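Local coordinates for protein ESSC (Geobacillus thermodenitrificans, PDB 5FWH) that forms the N-terminal forkhead-associated region of EssC, an FtsK/SpoIIIE-type ATPase component of the bacterial type VII secretion apparatus, at residues A[6-10]-A[11-15]; A[154-157]-A[158-161]. One frame throughout, in Å; residues are numbered along the deposited sequence.

Contact 1 (A[6-10]-A[11-15]); sequences VLYET and YCQLF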
loop_
_atom_site.group_PDB
_atom_site.type_symbol
_atom_site.label_atom_id
_atom_site.label_comp_id
_atom_site.label_asym_id
_atom_site.label_seq_id
_atom_site.Cartn_x
_atom_site.Cartn_y
_atom_site.Cartn_z
ATOM N N VAL A 6 6.170 -2.886 4.176
ATOM C CA VAL A 6 6.625 -4.044 4.928
ATOM C C VAL A 6 5.377 -4.891 5.384
ATOM O O VAL A 6 4.570 -4.488 6.185
ATOM C CB VAL A 6 7.457 -3.569 6.097
ATOM C CG1 VAL A 6 7.953 -4.752 6.955
ATOM C CG2 VAL A 6 8.596 -2.708 5.558
ATOM N N LEU A 7 5.269 -6.043 4.774
ATOM C CA LEU A 7 4.211 -6.963 4.963
ATOM C C LEU A 7 4.733 -8.191 5.710
ATOM O O LEU A 7 5.736 -8.746 5.350
ATOM C CB LEU A 7 3.633 -7.420 3.619
ATOM C CG LEU A 7 3.040 -6.254 2.789
ATOM C CD1 LEU A 7 4.085 -5.705 1.796
ATOM C CD2 LEU A 7 1.806 -6.733 2.015
ATOM N N TYR A 8 3.963 -8.570 6.724
ATOM C CA TYR A 8 4.251 -9.741 7.568
ATOM C C TYR A 8 2.976 -10.074 8.365
ATOM O O TYR A 8 2.134 -9.159 8.614
ATOM C CB TYR A 8 5.402 -9.415 8.511
ATOM C CG TYR A 8 5.114 -8.226 9.384
ATOM C CD1 TYR A 8 5.238 -6.934 8.890
ATOM C CD2 TYR A 8 4.730 -8.380 10.708
ATOM C CE1 TYR A 8 5.000 -5.857 9.663
ATOM C CE2 TYR A 8 4.450 -7.287 11.493
ATOM C CZ TYR A 8 4.607 -6.028 10.958
ATOM O OH TYR A 8 4.341 -4.925 11.709
ATOM N N GLU A 9 2.813 -11.359 8.753
ATOM C CA GLU A 9 1.593 -11.843 9.395
ATOM C C GLU A 9 0.371 -11.224 8.691
ATOM O O GLU A 9 0.231 -11.423 7.495
ATOM C CB GLU A 9 1.609 -11.601 10.908
ATOM C CG GLU A 9 2.852 -12.210 11.576
ATOM C CD GLU A 9 2.721 -12.558 13.069
ATOM O OE1 GLU A 9 1.578 -12.823 13.565
ATOM O OE2 GLU A 9 3.777 -12.587 13.759
ATOM N N THR A 10 -0.455 -10.464 9.415
ATOM C CA THR A 10 -1.666 -9.824 8.889
ATOM C C THR A 10 -1.543 -8.266 8.890
ATOM O O THR A 10 -2.529 -7.540 9.040
ATOM C CB THR A 10 -2.838 -10.246 9.788
ATOM O OG1 THR A 10 -2.519 -9.917 11.161
ATOM C CG2 THR A 10 -3.112 -11.763 9.626
ATOM N N TYR A 11 -0.310 -7.771 8.818
ATOM C CA TYR A 11 -0.011 -6.350 8.924
ATOM C C TYR A 11 0.697 -5.900 7.671
ATOM O O TYR A 11 1.329 -6.722 6.993
ATOM C CB TYR A 11 0.894 -6.071 10.119
ATOM C CG TYR A 11 0.214 -6.578 11.369
ATOM C CD1 TYR A 11 -0.943 -5.957 11.833
ATOM C CD2 TYR A 11 0.668 -7.745 12.016
ATOM C CE1 TYR A 11 -1.633 -6.464 12.949
ATOM C CE2 TYR A 11 0.013 -8.235 13.116
ATOM C CZ TYR A 11 -1.131 -7.593 13.574
ATOM O OH TYR A 11 -1.762 -8.084 14.656
ATOM N N CYS A 12 0.568 -4.594 7.397
ATOM C CA CYS A 12 1.362 -3.942 6.390
ATOM C C CYS A 12 1.750 -2.602 7.016
ATOM O O CYS A 12 0.851 -1.853 7.437
ATOM C CB CYS A 12 0.506 -3.712 5.147
ATOM S SG CYS A 12 1.338 -2.858 3.774
ATOM N N GLN A 13 3.045 -2.351 7.159
ATOM C CA GLN A 13 3.556 -1.014 7.557
ATOM C C GLN A 13 4.086 -0.346 6.314
ATOM O O GLN A 13 4.690 -1.018 5.464
ATOM C CB GLN A 13 4.743 -1.127 8.459
ATOM C CG GLN A 13 4.407 -1.661 9.816
ATOM C CD GLN A 13 5.540 -1.503 10.811
ATOM O OE1 GLN A 13 6.181 -0.441 10.929
ATOM N NE2 GLN A 13 5.748 -2.548 11.593
ATOM N N LEU A 14 3.893 0.965 6.241
ATOM C CA LEU A 14 4.352 1.829 5.152
ATOM C C LEU A 14 5.400 2.734 5.765
ATOM O O LEU A 14 5.214 3.224 6.865
ATOM C CB LEU A 14 3.140 2.584 4.591
ATOM C CG LEU A 14 3.233 3.216 3.225
ATOM C CD1 LEU A 14 3.234 2.133 2.177
ATOM C CD2 LEU A 14 2.106 4.185 2.945
ATOM N N PHE A 15 6.547 2.866 5.131
ATOM C CA PHE A 15 7.635 3.695 5.629
ATOM C C PHE A 15 8.211 4.543 4.514
ATOM O O PHE A 15 8.568 4.020 3.447
ATOM C CB PHE A 15 8.727 2.783 6.146
ATOM C CG PHE A 15 9.953 3.500 6.554
ATOM C CD1 PHE A 15 10.059 4.002 7.836
ATOM C CD2 PHE A 15 10.994 3.719 5.658
ATOM C CE1 PHE A 15 11.185 4.694 8.228
ATOM C CE2 PHE A 15 12.135 4.388 6.048
ATOM C CZ PHE A 15 12.230 4.879 7.329
HETATM O O HOH W 1 0.756 -9.179 5.629
#
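Strand 6-8 and strand 11-15 run antiparallel, their axes 4.7 Å apart at closest approach, and paired backbone hydrogen bonds join Val6 to Gln13 and Tyr8 to Tyr11, the straightest being Val6 N to Gln13 O at 2.7 Å. Between these pairs Leu7 faces Cys12 in a non-hydrogen-bonded pair, with Leu7 CG against Cys12 SG. On the other face, which carries Val6, Tyr8, Tyr11 and Gln13, the Tyr8 ring lies along the neighbouring strand. Tyr8 CG sits between its backbone N and carbonyl carbon (chi1 58°), a rotation that turns a ring face to Tyr11 CB and carries the hydroxyl on to Gln13. Tyr11 CB stands over that face, 4.1 Å from the Tyr8 ring centroid, as a CH-pi contact, and the two tyrosine rings meet obliquely with planes 44° apart. The connection is a type II' beta turn from Tyr8 to Tyr11, making a tight beta hairpin in which Glu9 and Thr10 are the corner residues. At the far end of the ring, Gln13 NE2 donates to Tyr8 OH over 2.8 Å, with the oxygen close to the amide plane; the same NE2 also bonds Thr35 O, so two acceptors fix the amide. A leucine in place of Tyr8 would probably lose the ring face against Tyr11 CB and leave the Gln13 amide without its hydroxyl acceptor. Thr10 OG1 lies over one face of the Tyr11 ring, 3.6 Å from Tyr11 CZ. A water lies 2.9 Å from Tyr11 O and also within hydrogen-bonding distance of Glu9 O, linking the corner of the turn to its last residue.

Contact 2 (A[154-157]-A[158-161]); sequences SLRN and GDVL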
loop_
_atom_site.group_PDB
_atom_site.type_symbol
_atom_site.label_atom_id
_atom_site.label_comp_id
_atom_site.label_asym_id
_atom_site.label_seq_id
_atom_site.Cartn_x
_atom_site.Cartn_y
_atom_site.Cartn_z
ATOM N N SER A 154 -17.231 -0.769 7.873
ATOM C CA SER A 154 -17.728 0.541 7.593
ATOM C C SER A 154 -16.629 1.536 7.947
ATOM O O SER A 154 -16.029 1.439 8.998
ATOM C CB SER A 154 -19.035 0.824 8.351
ATOM O OG SER A 154 -19.754 1.772 7.575
ATOM N N LEU A 155 -16.348 2.432 7.010
ATOM C CA LEU A 155 -15.214 3.318 7.028
ATOM C C LEU A 155 -15.551 4.655 7.651
ATOM O O LEU A 155 -16.652 5.123 7.483
ATOM C CB LEU A 155 -14.775 3.615 5.569
ATOM C CG LEU A 155 -14.379 2.468 4.606
ATOM C CD1 LEU A 155 -13.948 3.017 3.254
ATOM C CD2 LEU A 155 -13.230 1.717 5.234
ATOM N N ARG A 156 -14.561 5.307 8.260
ATOM C CA ARG A 156 -14.663 6.700 8.760
ATOM C C ARG A 156 -13.670 7.525 7.975
ATOM O O ARG A 156 -12.756 6.950 7.430
ATOM C CB ARG A 156 -14.307 6.762 10.247
ATOM C CG ARG A 156 -14.697 5.538 11.071
ATOM C CD ARG A 156 -14.503 5.718 12.591
ATOM N NE ARG A 156 -13.207 6.319 13.005
ATOM C CZ ARG A 156 -12.277 5.796 13.847
ATOM N NH1 ARG A 156 -12.402 4.605 14.451
ATOM N NH2 ARG A 156 -11.177 6.502 14.103
ATOM N N ASN A 157 -13.796 8.856 7.931
ATOM C CA ASN A 157 -12.843 9.727 7.140
ATOM C C ASN A 157 -11.411 9.589 7.651
ATOM O O ASN A 157 -11.169 9.559 8.858
ATOM C CB ASN A 157 -13.208 11.245 7.182
ATOM C CG ASN A 157 -14.285 11.663 6.161
ATOM O OD1 ASN A 157 -14.069 11.652 4.923
ATOM N ND2 ASN A 157 -15.446 12.102 6.681
ATOM N N GLY A 158 -10.459 9.463 6.719
ATOM C CA GLY A 158 -9.067 9.204 7.095
ATOM C C GLY A 158 -8.765 7.799 7.641
ATOM O O GLY A 158 -7.648 7.554 8.130
ATOM N N ASP A 159 -9.704 6.860 7.573
ATOM C CA ASP A 159 -9.274 5.486 7.394
ATOM C C ASP A 159 -8.429 5.496 6.105
ATOM O O ASP A 159 -8.680 6.315 5.180
ATOM C CB ASP A 159 -10.459 4.537 7.274
ATOM C CG ASP A 159 -11.122 4.205 8.655
ATOM O OD1 ASP A 159 -10.459 4.342 9.690
ATOM O OD2 ASP A 159 -12.314 3.790 8.713
ATOM N N VAL A 160 -7.408 4.638 6.078
ATOM C CA VAL A 160 -6.508 4.437 4.912
ATOM C C VAL A 160 -6.609 2.991 4.476
ATOM O O VAL A 160 -6.412 2.066 5.276
ATOM C CB VAL A 160 -5.071 4.768 5.269
ATOM C CG1 VAL A 160 -4.155 4.543 4.067
ATOM C CG2 VAL A 160 -5.005 6.259 5.723
ATOM N N LEU A 161 -6.935 2.779 3.223
ATOM C CA LEU A 161 -6.861 1.452 2.643
ATOM C C LEU A 161 -5.568 1.324 1.880
ATOM O O LEU A 161 -5.314 2.194 1.039
ATOM C CB LEU A 161 -8.061 1.236 1.744
ATOM C CG LEU A 161 -9.343 1.013 2.509
ATOM C CD1 LEU A 161 -10.505 1.106 1.516
ATOM C CD2 LEU A 161 -9.385 -0.315 3.265
#
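The Asp159 carboxylate receives the backbone N-H of Arg156 from above its plane, about 50° out of it, while Leu155 CA approaches the same oxygen, OD2, to 3.4 Å. The bond from Arg156 N to Asp159 OD2 is short, 2.7 Å, and nearly straight at 172°. With Asp159 CG anti to its own carbonyl carbon, the carboxylate swings back across the turn to reach that N-H. The Arg156 guanidinium plane is inclined 52° to the carboxylate, and the charges stay apart: Arg156 NE is 4.7 Å from Asp159 OD1, so any attraction is probably modest. A second bond, Asp159 N to Arg156 O at 3.1 Å, closes a type II beta turn from Arg156 to Asp159. Gly158 occupies its third position with positive phi, a backbone conformation that favours glycine. Thus one residue, Asp159, grips both the N-H and the C=O of Arg156. Beyond the carboxylate, Leu155 CD1 and Leu161 CD1 come within 4.3 Å. The turn carries the chain from the sheet of strand 153-154 to that of strand 161-163; both leucines pack on Val134 of the first sheet and Leu144 of the second, and Phe170 and Phe168 of strand 166-170 meet Leu155 and Leu161 respectively, consistent with the beta sandwich of a forkhead-associated domain.

Contact 1 and contact 2 are both reversals of a continuous chain, met in series along the sequence, with centres 18 Å apart and nearest atoms about 6 Å apart, so they do not touch. Strand 143-144 and the residues just after it lie between them: Phe143 packs on Leu7 and Cys12 of contact 1, whereas Leu144 packs on Leu155, Asp159 and Leu161 of contact 2. Backbone bonds continue the connection, Cys12 with Gly146 and Val160 with Asn145. Contact 1 is a hairpin within the sheet of strands 3-8 and 11-16, and contact 2 is a loop between two other sheets, through strands 153-154 and 161-163.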